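Tryptophan--tRNA ligase (Pyrococcus horikoshii, PDB 3JXE) catalyses the ATP-dependent attachment of L-tryptophan to its cognate tRNA(Trp), releasing AMP and diphosphate. Local coordinates at residues B[74-78]-B[201-205]; B[209-215]-B[236-242]; B[167-172]-B[227-231]; B[44-50]-B[95-100]. All coordinates share one frame; numbering follows the deposited sequence.

How the contacts relate
Followed from the N terminus, the chain meets the first half of contact 4 at 44-50, runs through strand 55-59 into 74-78, and closes that loop at 95-100 on helix 88-104. Contact 1 opens inside this loop and closes at 201-205, so it crosses contact 4. Contact 3 opens at 167-172 and crosses contact 1 by closing at 227-231, between the two halves of contact 2, which it crosses in turn. Nothing nests. Contacts 1 and 2 share the central sheet, in which strands 75-80 and 209-214 are neighbours, and both touch tryptophanyl-5'AMP. Contact 4 ties the N-terminal region to the helix on the sheet; contact 3 lies toward the second subunit.

Contact 1: residues B[74-78]-B[201-205]; sequences FFLYT and PTFFE. With TYM (tryptophanyl-5'AMP), chain E.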
# COMPACT_ATOMS: atom_id res chain seq x y z
N PHE B 74 -2.22 12.85 24.76
CA PHE B 74 -2.75 12.46 23.45
C PHE B 74 -1.78 12.87 22.34
O PHE B 74 -0.67 13.32 22.62
CB PHE B 74 -4.14 13.08 23.22
CG PHE B 74 -4.14 14.59 23.20
CD1 PHE B 74 -4.01 15.28 22.00
CD2 PHE B 74 -4.31 15.31 24.37
CE1 PHE B 74 -4.02 16.67 21.97
CE2 PHE B 74 -4.32 16.71 24.35
CZ PHE B 74 -4.18 17.38 23.15
N PHE B 75 -2.19 12.70 21.08
CA PHE B 75 -1.40 13.17 19.95
C PHE B 75 -2.25 13.73 18.80
O PHE B 75 -3.41 13.36 18.65
CB PHE B 75 -0.40 12.11 19.46
CG PHE B 75 -1.02 11.01 18.63
CD1 PHE B 75 -0.95 11.05 17.24
CD2 PHE B 75 -1.65 9.92 19.23
CE1 PHE B 75 -1.51 10.04 16.46
CE2 PHE B 75 -2.20 8.91 18.46
CZ PHE B 75 -2.13 8.96 17.07
N LEU B 76 -1.65 14.62 18.01
CA LEU B 76 -2.35 15.29 16.92
C LEU B 76 -1.98 14.72 15.55
O LEU B 76 -0.83 14.33 15.32
CB LEU B 76 -2.07 16.79 16.94
CG LEU B 76 -2.68 17.63 18.07
CD1 LEU B 76 -1.93 18.94 18.19
CD2 LEU B 76 -4.16 17.88 17.84
N TYR B 77 -2.96 14.69 14.66
CA TYR B 77 -2.75 14.25 13.28
C TYR B 77 -3.63 15.03 12.32
O TYR B 77 -4.84 15.14 12.52
CB TYR B 77 -2.97 12.74 13.15
CG TYR B 77 -3.32 12.23 11.76
CD1 TYR B 77 -2.46 12.45 10.68
CD2 TYR B 77 -4.49 11.52 11.53
CE1 TYR B 77 -2.78 11.98 9.40
CE2 TYR B 77 -4.81 11.04 10.27
CZ TYR B 77 -3.95 11.28 9.21
OH TYR B 77 -4.27 10.81 7.96
N THR B 78 -3.00 15.59 11.29
CA THR B 78 -3.70 16.23 10.19
C THR B 78 -2.90 15.99 8.91
O THR B 78 -1.78 15.48 8.97
CB THR B 78 -3.94 17.75 10.45
OG1 THR B 78 -4.87 18.26 9.49
CG2 THR B 78 -2.64 18.54 10.37
N PRO B 201 -2.30 6.68 10.12
CA PRO B 201 -1.60 7.55 11.08
C PRO B 201 -2.25 7.70 12.46
O PRO B 201 -1.62 8.25 13.36
CB PRO B 201 -1.56 8.90 10.36
CG PRO B 201 -1.70 8.56 8.92
CD PRO B 201 -2.66 7.43 8.91
N THR B 202 -3.48 7.21 12.62
CA THR B 202 -4.12 7.21 13.94
C THR B 202 -3.53 6.13 14.85
O THR B 202 -3.77 6.12 16.06
CB THR B 202 -5.66 7.02 13.86
OG1 THR B 202 -5.96 5.80 13.17
CG2 THR B 202 -6.31 8.18 13.13
N PHE B 203 -2.75 5.23 14.26
CA PHE B 203 -2.10 4.15 15.00
C PHE B 203 -0.60 4.42 15.19
O PHE B 203 0.19 3.48 15.36
CB PHE B 203 -2.31 2.80 14.31
CG PHE B 203 -3.72 2.57 13.83
CD1 PHE B 203 -4.80 2.67 14.70
CD2 PHE B 203 -3.96 2.22 12.50
CE1 PHE B 203 -6.11 2.46 14.25
CE2 PHE B 203 -5.26 2.00 12.05
CZ PHE B 203 -6.33 2.12 12.92
N PHE B 204 -0.21 5.69 15.15
CA PHE B 204 1.19 6.07 15.37
C PHE B 204 1.59 5.88 16.83
O PHE B 204 2.74 5.55 17.12
CB PHE B 204 1.45 7.52 14.94
CG PHE B 204 2.13 7.66 13.60
CD1 PHE B 204 1.55 8.40 12.58
CD2 PHE B 204 3.37 7.05 13.37
CE1 PHE B 204 2.18 8.53 11.34
CE2 PHE B 204 4.00 7.18 12.13
CZ PHE B 204 3.40 7.92 11.12
N GLU B 205 0.64 6.09 17.73
CA GLU B 205 0.86 5.91 19.16
C GLU B 205 -0.31 5.16 19.81
O GLU B 205 -1.41 5.10 19.25
CB GLU B 205 1.07 7.26 19.85
CG GLU B 205 2.42 7.90 19.57
CD GLU B 205 2.53 9.32 20.11
OE1 GLU B 205 2.00 9.59 21.21
OE2 GLU B 205 3.14 10.17 19.43
P TYM E . -7.05 18.47 1.26
O1P TYM E . -5.65 18.52 0.78
O2P TYM E . -8.16 18.52 0.28
O5' TYM E . -7.29 19.66 2.31
C5' TYM E . -6.39 19.83 3.41
C4' TYM E . -7.11 20.39 4.64
O4' TYM E . -7.87 21.57 4.27
C1' TYM E . -9.26 21.36 4.67
N9 TYM E . -10.06 22.14 3.66
C4 TYM E . -10.73 23.26 3.91
N3 TYM E . -10.94 24.00 5.02
C2 TYM E . -11.68 25.10 4.98
N1 TYM E . -12.24 25.52 3.85
C6 TYM E . -12.07 24.83 2.71
N6 TYM E . -12.64 25.26 1.59
C5 TYM E . -11.30 23.67 2.71
N7 TYM E . -10.96 22.79 1.78
C8 TYM E . -10.19 21.86 2.36
C2' TYM E . -9.45 19.85 4.67
O2' TYM E . -10.47 19.48 5.59
C3' TYM E . -8.10 19.37 5.20
O3' TYM E . -8.09 19.46 6.64
NH3 TYM E . -7.04 13.54 1.72
CA TYM E . -6.76 14.77 2.47
CB TYM E . -5.34 14.73 3.02
CG TYM E . -5.28 14.16 4.47
CD2 TYM E . -5.85 14.69 5.62
CE2 TYM E . -5.54 13.84 6.69
CE3 TYM E . -6.61 15.84 5.85
CD1 TYM E . -4.65 13.03 4.85
NE1 TYM E . -4.81 12.82 6.24
CZ2 TYM E . -5.98 14.14 7.97
CZ3 TYM E . -7.06 16.13 7.14
CH2 TYM E . -6.74 15.28 8.20
C TYM E . -6.91 15.99 1.54
O TYM E . -6.74 15.87 0.33
OPP TYM E . -7.23 17.15 2.19
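Phe75 and Tyr77, two residues apart on strand 75-80 of the Rossmann fold, turn their rings to Pro201 and Thr202 of the loop after helix 189-199. Phe75, with the larger surface buried by the contact, has CG between its backbone N and carbonyl carbon (chi1 77°), which aims the ring at the turn of 201-205. There the carbonyl oxygens of Pro201 and Thr202 lie at its edge, near the ring plane, with Phe75 CZ 3.4 Å from Thr202 O; the weakly positive rim of an aromatic ring suits such a neighbour. Glu205 lays its CB 3.9 Å from CD2 of Phe75, while its carboxylate reaches on to the hydroxyl of Tyr109. While its carbonyl faces Phe75, Pro201 sets CB over one face of the Tyr77 ring, 3.5 Å from its centroid and 15° off the normal, a CH-pi contact that a rigid, compact proline ring can make. Thr202 adds its CG2 near CD2 of Tyr77, at 4.1 Å. The tyrosine's polar end belongs to the tryptophan pocket: its hydroxyl is also fixed by hydrogen bonds to Gln198 O and Gln111 OE1. Tyr77 OH accepts the indole N-H of tryptophanyl-5'AMP, NE1 to OH 2.7 Å, nearly straight at 162°.

Contact 2: residues B[209-215]-B[236-242]; sequences CLIPAAI and TAALHSK. With TYM (tryptophanyl-5'AMP), chain E.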
# COMPACT_ATOMS: atom_id res chain seq x y z
N CYS B 209 -5.90 9.74 19.53
CA CYS B 209 -5.58 10.71 18.48
C CYS B 209 -6.63 11.82 18.36
O CYS B 209 -7.82 11.56 18.52
CB CYS B 209 -5.44 9.99 17.14
SG CYS B 209 -4.91 11.04 15.78
N LEU B 210 -6.17 13.04 18.06
CA LEU B 210 -7.06 14.16 17.75
C LEU B 210 -6.78 14.64 16.33
O LEU B 210 -5.63 14.90 15.98
CB LEU B 210 -6.86 15.32 18.73
CG LEU B 210 -8.02 16.22 19.17
CD1 LEU B 210 -7.48 17.52 19.76
CD2 LEU B 210 -9.03 16.55 18.07
N ILE B 211 -7.84 14.75 15.53
CA ILE B 211 -7.70 15.19 14.14
C ILE B 211 -8.44 16.51 13.86
O ILE B 211 -9.66 16.52 13.69
CB ILE B 211 -8.15 14.09 13.13
CG1 ILE B 211 -7.38 12.79 13.38
CG2 ILE B 211 -7.97 14.57 11.70
CD1 ILE B 211 -7.98 11.57 12.72
N PRO B 212 -7.69 17.63 13.84
CA PRO B 212 -8.24 18.91 13.41
C PRO B 212 -8.26 19.02 11.88
O PRO B 212 -7.21 19.05 11.24
CB PRO B 212 -7.28 19.94 14.02
CG PRO B 212 -6.23 19.15 14.78
CD PRO B 212 -6.28 17.76 14.24
N ALA B 213 -9.47 19.06 11.32
CA ALA B 213 -9.67 19.18 9.87
C ALA B 213 -11.05 19.76 9.58
O ALA B 213 -11.80 20.07 10.50
CB ALA B 213 -9.50 17.82 9.20
N ALA B 214 -11.38 19.91 8.30
CA ALA B 214 -12.74 20.31 7.93
C ALA B 214 -13.64 19.09 7.85
O ALA B 214 -13.17 17.96 7.72
CB ALA B 214 -12.74 21.09 6.61
N ILE B 215 -14.95 19.34 7.93
CA ILE B 215 -15.96 18.29 8.02
C ILE B 215 -15.92 17.28 6.86
O ILE B 215 -16.39 16.15 7.00
CB ILE B 215 -17.38 18.92 8.21
CG1 ILE B 215 -18.19 18.24 9.33
CG2 ILE B 215 -18.12 19.09 6.87
CD1 ILE B 215 -18.49 16.76 9.17
N THR B 236 -10.39 7.31 17.27
CA THR B 236 -9.85 8.67 17.11
C THR B 236 -10.85 9.79 17.42
O THR B 236 -12.04 9.69 17.10
CB THR B 236 -9.22 8.88 15.71
OG1 THR B 236 -8.51 10.12 15.68
CG2 THR B 236 -10.28 8.86 14.60
N ALA B 237 -10.34 10.84 18.05
CA ALA B 237 -11.10 12.06 18.27
C ALA B 237 -10.92 12.99 17.08
O ALA B 237 -9.95 12.87 16.33
CB ALA B 237 -10.66 12.73 19.56
N ALA B 238 -11.85 13.93 16.91
CA ALA B 238 -11.79 14.86 15.79
C ALA B 238 -12.36 16.23 16.13
O ALA B 238 -13.27 16.35 16.96
CB ALA B 238 -12.49 14.27 14.57
N LEU B 239 -11.81 17.26 15.49
CA LEU B 239 -12.39 18.59 15.50
C LEU B 239 -12.69 19.00 14.07
O LEU B 239 -11.79 19.06 13.23
CB LEU B 239 -11.44 19.60 16.15
CG LEU B 239 -11.31 19.59 17.68
CD1 LEU B 239 -10.04 20.31 18.09
CD2 LEU B 239 -12.52 20.22 18.34
N HIS B 240 -13.96 19.25 13.78
CA HIS B 240 -14.41 19.57 12.43
C HIS B 240 -14.64 21.06 12.26
O HIS B 240 -15.37 21.68 13.04
CB HIS B 240 -15.68 18.80 12.09
CG HIS B 240 -15.61 17.34 12.39
ND1 HIS B 240 -16.26 16.77 13.46
CD2 HIS B 240 -14.96 16.33 11.76
CE1 HIS B 240 -16.02 15.47 13.48
NE2 HIS B 240 -15.23 15.18 12.46
N SER B 241 -14.03 21.63 11.23
CA SER B 241 -14.26 23.03 10.88
C SER B 241 -15.28 23.14 9.75
O SER B 241 -15.55 22.16 9.05
CB SER B 241 -12.96 23.72 10.47
OG SER B 241 -12.60 23.41 9.13
N LYS B 242 -15.85 24.33 9.60
CA LYS B 242 -16.68 24.64 8.44
C LYS B 242 -15.77 24.86 7.23
O LYS B 242 -14.55 24.68 7.31
CB LYS B 242 -17.53 25.88 8.70
CG LYS B 242 -18.63 25.69 9.73
CD LYS B 242 -19.38 26.99 9.98
CE LYS B 242 -20.36 26.85 11.13
NZ LYS B 242 -21.07 28.13 11.42
P TYM E . -7.05 18.47 1.26
O1P TYM E . -5.65 18.52 0.78
O2P TYM E . -8.16 18.52 0.28
O5' TYM E . -7.29 19.66 2.31
C5' TYM E . -6.39 19.83 3.41
C4' TYM E . -7.11 20.39 4.64
O4' TYM E . -7.87 21.57 4.27
C1' TYM E . -9.26 21.36 4.67
N9 TYM E . -10.06 22.14 3.66
C4 TYM E . -10.73 23.26 3.91
N3 TYM E . -10.94 24.00 5.02
C2 TYM E . -11.68 25.10 4.98
N1 TYM E . -12.24 25.52 3.85
C6 TYM E . -12.07 24.83 2.71
N6 TYM E . -12.64 25.26 1.59
C5 TYM E . -11.30 23.67 2.71
N7 TYM E . -10.96 22.79 1.78
C8 TYM E . -10.19 21.86 2.36
C2' TYM E . -9.45 19.85 4.67
O2' TYM E . -10.47 19.48 5.59
C3' TYM E . -8.10 19.37 5.20
O3' TYM E . -8.09 19.46 6.64
NH3 TYM E . -7.04 13.54 1.72
CA TYM E . -6.76 14.77 2.47
CB TYM E . -5.34 14.73 3.02
CG TYM E . -5.28 14.16 4.47
CD2 TYM E . -5.85 14.69 5.62
CE2 TYM E . -5.54 13.84 6.69
CE3 TYM E . -6.61 15.84 5.85
CD1 TYM E . -4.65 13.03 4.85
NE1 TYM E . -4.81 12.82 6.24
CZ2 TYM E . -5.98 14.14 7.97
CZ3 TYM E . -7.06 16.13 7.14
CH2 TYM E . -6.74 15.28 8.20
C TYM E . -6.91 15.99 1.54
O TYM E . -6.74 15.87 0.33
OPP TYM E . -7.23 17.15 2.19
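Ile211 and Ala238 pair where strands 209-214 and 237-241 run parallel, the two strands of a beta-alpha-beta crossover whose helix is 218-227, in the Rossmann core. The tight part is the backbone: six N-H...O bonds go back and forth along the strands. Ala213 uses both its backbone groups, its N donating to Leu239 O at 3.0 Å and its O accepting from Ser241 N at 2.8 Å. On one sheet face Leu210 and Leu239 pack across each other, CD2 to CG 3.8 Å, beneath helices 61-69 and 88-104, as branched apolar chains should in a buried layer. The other face is turned to the ligand. Here Ile211 spreads its two branches: CG2, anti to the backbone N, meets the indole CH2 atom of tryptophanyl-5'AMP at 3.8 Å, while CD1 approaches Thr236. Ala213 is small enough to let the ribose come close. Ile215 crosses His240, CG1 against CB, and both imidazole nitrogens are bonded, to Ser57 and, weakly, Asp218. The looser end is Lys242, partly exposed just past the strand, whose CB points away from 209-215. Ser241 OG donates to O of the next residue, Lys242, and Ala214 N donates to ribose O2' at 2.9 Å.

Contact 3: residues B[167-172]-B[227-231]; sequences PIAKKI and FAESL
Pro167 lies opposite Leu231 and Lys171 opposite Phe227, with CA atoms 7.1 and 6.9 Å apart. The helix 160-171 is weakly bonded here and kinked at Pro167, whose ring nitrogen has no hydrogen to give to the turn before. Residues 228-231, after helix 218-227, keep helical angles without its regular bonds, so two irregular helical turns face each other. Lys171, Phe227 and Leu231 carry the contact. Lys171 CB sits over one face of the Phe227 ring, 3.7 Å from the centroid and 16° off the normal, and Ile172 CG1 approaches Phe227 CE1 at 3.9 Å. Leu231 uses both branches: CD1 meets Ile168 CB at 3.8 Å, and CD2 meets Pro167 CB. A lysine suits this partly exposed place, its aliphatic part lying against the ring while a bend at chi2 (-80°) carries the ammonium to Ser230. Ala169 and Lys170 face the second subunit, and Ile172 touches it as well as Phe227. Ser230 OG gives its proton to Phe227 O at 2.9 Å, and takes a weak bond from Lys171 NZ. The charge would probably polarise this hydroxyl as a donor, but the chemistry implies that cohesion comes chiefly from apolar contact.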
# COMPACT_ATOMS: atom_id res chain seq x y z
N PRO B 167 -3.46 -3.95 8.82
CA PRO B 167 -4.48 -4.38 9.79
C PRO B 167 -5.92 -3.93 9.46
O PRO B 167 -6.82 -4.77 9.43
CB PRO B 167 -4.00 -3.75 11.09
CG PRO B 167 -2.53 -3.74 10.95
CD PRO B 167 -2.27 -3.41 9.51
N ILE B 168 -6.12 -2.64 9.20
CA ILE B 168 -7.47 -2.13 8.89
C ILE B 168 -7.88 -2.40 7.43
O ILE B 168 -9.07 -2.37 7.10
CB ILE B 168 -7.65 -0.63 9.28
CG1 ILE B 168 -9.14 -0.30 9.43
CG2 ILE B 168 -6.94 0.30 8.29
CD1 ILE B 168 -9.44 0.95 10.23
N ALA B 169 -6.91 -2.66 6.57
CA ALA B 169 -7.19 -3.02 5.18
C ALA B 169 -7.79 -4.43 5.09
O ALA B 169 -8.32 -4.82 4.04
CB ALA B 169 -5.93 -2.92 4.34
N LYS B 170 -7.70 -5.17 6.19
CA LYS B 170 -8.33 -6.49 6.31
C LYS B 170 -9.69 -6.37 7.00
O LYS B 170 -10.56 -7.21 6.81
CB LYS B 170 -7.42 -7.44 7.10
CG LYS B 170 -7.83 -8.90 7.04
CD LYS B 170 -7.01 -9.75 8.00
CE LYS B 170 -7.58 -11.14 8.14
NZ LYS B 170 -6.71 -12.01 8.96
N LYS B 171 -9.86 -5.32 7.80
CA LYS B 171 -11.12 -5.07 8.49
C LYS B 171 -12.15 -4.46 7.55
O LYS B 171 -13.26 -4.98 7.41
CB LYS B 171 -10.91 -4.17 9.71
CG LYS B 171 -10.18 -4.84 10.87
CD LYS B 171 -11.12 -5.72 11.68
CE LYS B 171 -10.37 -6.43 12.80
NZ LYS B 171 -11.33 -7.00 13.79
N ILE B 172 -11.78 -3.36 6.90
CA ILE B 172 -12.67 -2.67 5.98
C ILE B 172 -12.88 -3.52 4.73
O ILE B 172 -11.99 -3.64 3.89
CB ILE B 172 -12.15 -1.25 5.59
CG1 ILE B 172 -11.92 -0.40 6.84
CG2 ILE B 172 -13.14 -0.56 4.65
CD1 ILE B 172 -11.14 0.87 6.58
N PHE B 227 -13.36 0.06 13.82
CA PHE B 227 -12.41 -1.04 13.99
C PHE B 227 -11.24 -0.72 14.92
O PHE B 227 -10.39 -1.58 15.16
CB PHE B 227 -11.88 -1.51 12.63
CG PHE B 227 -12.96 -1.94 11.69
CD1 PHE B 227 -13.27 -1.17 10.57
CD2 PHE B 227 -13.68 -3.11 11.91
CE1 PHE B 227 -14.27 -1.57 9.69
CE2 PHE B 227 -14.68 -3.51 11.04
CZ PHE B 227 -14.98 -2.74 9.93
N ALA B 228 -11.20 0.50 15.46
CA ALA B 228 -10.09 0.96 16.29
C ALA B 228 -9.78 0.04 17.47
O ALA B 228 -8.62 -0.34 17.68
CB ALA B 228 -10.33 2.38 16.76
N GLU B 229 -10.82 -0.31 18.23
CA GLU B 229 -10.66 -1.12 19.44
C GLU B 229 -10.28 -2.56 19.16
O GLU B 229 -9.47 -3.14 19.88
CB GLU B 229 -11.93 -1.06 20.30
CG GLU B 229 -12.04 0.20 21.14
CD GLU B 229 -13.40 0.35 21.81
OE1 GLU B 229 -13.91 -0.64 22.37
OE2 GLU B 229 -13.95 1.47 21.76
N SER B 230 -10.85 -3.14 18.10
CA SER B 230 -10.50 -4.50 17.69
C SER B 230 -9.05 -4.59 17.20
O SER B 230 -8.46 -5.68 17.21
CB SER B 230 -11.46 -4.99 16.60
OG SER B 230 -11.23 -4.33 15.37
N LEU B 231 -8.49 -3.46 16.79
CA LEU B 231 -7.10 -3.38 16.36
C LEU B 231 -6.17 -3.01 17.51
O LEU B 231 -4.95 -2.97 17.35
CB LEU B 231 -6.95 -2.39 15.20
CG LEU B 231 -7.70 -2.68 13.89
CD1 LEU B 231 -7.69 -1.45 13.00
CD2 LEU B 231 -7.15 -3.89 13.16

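Contact 4: residues B[44-50]-B[95-100]; sequences SELPIFF and FATKWL
Pro47 and Trp99 make the closest meeting, a CH-pi contact. Pro47 CG lies over the five-membered ring of Trp99, 3.3 Å from its centroid and only 7° off the normal, while CD reaches toward CE2, nearer the six-membered ring. Proline suits this place on two counts: its ring is a compact apolar pad for the indole, and its lack of an N-H costs nothing at the N-cap of helix 48-51. With CG of Trp99 anti to the backbone N (chi1 -170°), the indole reaches out from the helix toward 44-47, and the second torsion sets how its plane is turned.

A second kind of interaction is aromatic. Phe50 points its edge at the face of the Trp99 six-membered ring, an offset edge-to-face pair with centroids 5.9 Å apart and planes at 69°. Trp99 belongs to helix 88-104, which starts within the 'HIGH' region of the class I synthetase Rossmann fold; its buried side packs on strands 75-80 and 209-214, whereas this side receives the N-terminal region.

Most of the remaining contacts are apolar. Phe49 lays CE1 against Ala96, 3.6 Å from CA, and an alanine allows this because its methyl leaves room for a ring to rest close to the helix backbone. Phe49 CE2 meets Phe95 CB at 4.0 Å, the Phe95 ring itself going on to Phe310. Phe50 CZ touches Ala96 CB, so the one methyl serves two phenylalanines. Leu46 adds CD2 beside the outer rim of the indole, at 4.0 Å from Trp99 CH2.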
# COMPACT_ATOMS: atom_id res chain seq x y z
N SER B 44 -5.27 30.12 28.74
CA SER B 44 -5.18 31.22 27.78
C SER B 44 -6.48 31.44 27.01
O SER B 44 -7.45 30.68 27.18
CB SER B 44 -4.02 30.98 26.80
OG SER B 44 -4.16 29.75 26.12
N GLU B 45 -6.51 32.48 26.18
CA GLU B 45 -7.68 32.79 25.36
C GLU B 45 -7.71 31.95 24.08
O GLU B 45 -6.66 31.57 23.55
CB GLU B 45 -7.71 34.28 25.01
CG GLU B 45 -9.09 34.80 24.58
CD GLU B 45 -9.03 36.04 23.69
OE1 GLU B 45 -10.05 36.36 23.05
OE2 GLU B 45 -7.96 36.69 23.62
N LEU B 46 -8.91 31.66 23.60
CA LEU B 46 -9.11 30.84 22.41
C LEU B 46 -8.89 31.62 21.12
O LEU B 46 -9.26 32.79 21.03
CB LEU B 46 -10.52 30.23 22.42
CG LEU B 46 -10.84 29.21 23.52
CD1 LEU B 46 -12.35 29.06 23.68
CD2 LEU B 46 -10.18 27.87 23.23
N PRO B 47 -8.28 30.97 20.10
CA PRO B 47 -8.05 31.56 18.78
C PRO B 47 -9.35 31.93 18.06
O PRO B 47 -10.41 31.38 18.35
CB PRO B 47 -7.36 30.43 18.00
CG PRO B 47 -6.80 29.55 19.03
CD PRO B 47 -7.73 29.60 20.19
N ILE B 48 -9.23 32.87 17.12
CA ILE B 48 -10.36 33.40 16.35
C ILE B 48 -11.34 32.31 15.86
O ILE B 48 -12.55 32.42 16.07
CB ILE B 48 -9.87 34.32 15.18
CG1 ILE B 48 -11.05 34.81 14.33
CG2 ILE B 48 -8.78 33.63 14.34
CD1 ILE B 48 -10.65 35.68 13.14
N PHE B 49 -10.80 31.27 15.23
CA PHE B 49 -11.62 30.20 14.64
C PHE B 49 -12.27 29.27 15.66
O PHE B 49 -13.25 28.59 15.35
CB PHE B 49 -10.81 29.40 13.62
CG PHE B 49 -9.39 29.12 14.03
CD1 PHE B 49 -9.10 28.14 14.98
CD2 PHE B 49 -8.33 29.83 13.47
CE1 PHE B 49 -7.79 27.89 15.37
CE2 PHE B 49 -7.02 29.58 13.85
CZ PHE B 49 -6.74 28.61 14.80
N PHE B 50 -11.73 29.24 16.88
CA PHE B 50 -12.33 28.44 17.95
C PHE B 50 -13.48 29.16 18.64
O PHE B 50 -14.60 28.64 18.71
CB PHE B 50 -11.29 27.97 18.97
CG PHE B 50 -10.52 26.75 18.54
CD1 PHE B 50 -11.14 25.71 17.86
CD2 PHE B 50 -9.16 26.63 18.84
CE1 PHE B 50 -10.43 24.58 17.46
CE2 PHE B 50 -8.44 25.50 18.46
CZ PHE B 50 -9.07 24.48 17.77
N PHE B 95 -3.32 25.83 11.34
CA PHE B 95 -3.24 26.86 12.38
C PHE B 95 -3.89 26.39 13.68
O PHE B 95 -3.42 26.72 14.77
CB PHE B 95 -3.87 28.17 11.91
CG PHE B 95 -2.93 29.07 11.17
CD1 PHE B 95 -2.88 29.07 9.78
CD2 PHE B 95 -2.07 29.92 11.87
CE1 PHE B 95 -2.00 29.90 9.10
CE2 PHE B 95 -1.19 30.75 11.20
CZ PHE B 95 -1.15 30.75 9.81
N ALA B 96 -4.98 25.64 13.55
CA ALA B 96 -5.66 25.05 14.70
C ALA B 96 -4.78 23.99 15.35
O ALA B 96 -4.71 23.91 16.58
CB ALA B 96 -6.99 24.44 14.27
N THR B 97 -4.10 23.21 14.52
CA THR B 97 -3.20 22.16 15.00
C THR B 97 -1.95 22.76 15.64
O THR B 97 -1.39 22.18 16.58
CB THR B 97 -2.80 21.20 13.86
OG1 THR B 97 -3.92 20.99 12.99
CG2 THR B 97 -2.35 19.87 14.41
N LYS B 98 -1.52 23.92 15.14
CA LYS B 98 -0.40 24.67 15.71
C LYS B 98 -0.70 25.07 17.15
O LYS B 98 0.11 24.85 18.05
CB LYS B 98 -0.11 25.92 14.87
CG LYS B 98 0.96 26.83 15.45
CD LYS B 98 0.84 28.24 14.89
CE LYS B 98 1.84 29.19 15.55
NZ LYS B 98 3.25 28.89 15.16
N TRP B 99 -1.88 25.67 17.35
CA TRP B 99 -2.31 26.14 18.66
C TRP B 99 -2.48 24.99 19.65
O TRP B 99 -2.13 25.13 20.82
CB TRP B 99 -3.62 26.92 18.53
CG TRP B 99 -4.01 27.63 19.78
CD1 TRP B 99 -3.66 28.90 20.14
CD2 TRP B 99 -4.82 27.12 20.84
NE1 TRP B 99 -4.21 29.21 21.36
CE2 TRP B 99 -4.93 28.14 21.82
CE3 TRP B 99 -5.48 25.90 21.07
CZ2 TRP B 99 -5.66 27.98 23.00
CZ3 TRP B 99 -6.21 25.74 22.25
CH2 TRP B 99 -6.29 26.78 23.19
N LEU B 100 -3.01 23.87 19.17
CA LEU B 100 -3.23 22.69 20.02
C LEU B 100 -1.91 22.04 20.44
O LEU B 100 -1.79 21.59 21.58
CB LEU B 100 -4.14 21.67 19.33
CG LEU B 100 -5.62 22.04 19.13
CD1 LEU B 100 -6.26 21.11 18.11
CD2 LEU B 100 -6.40 22.02 20.44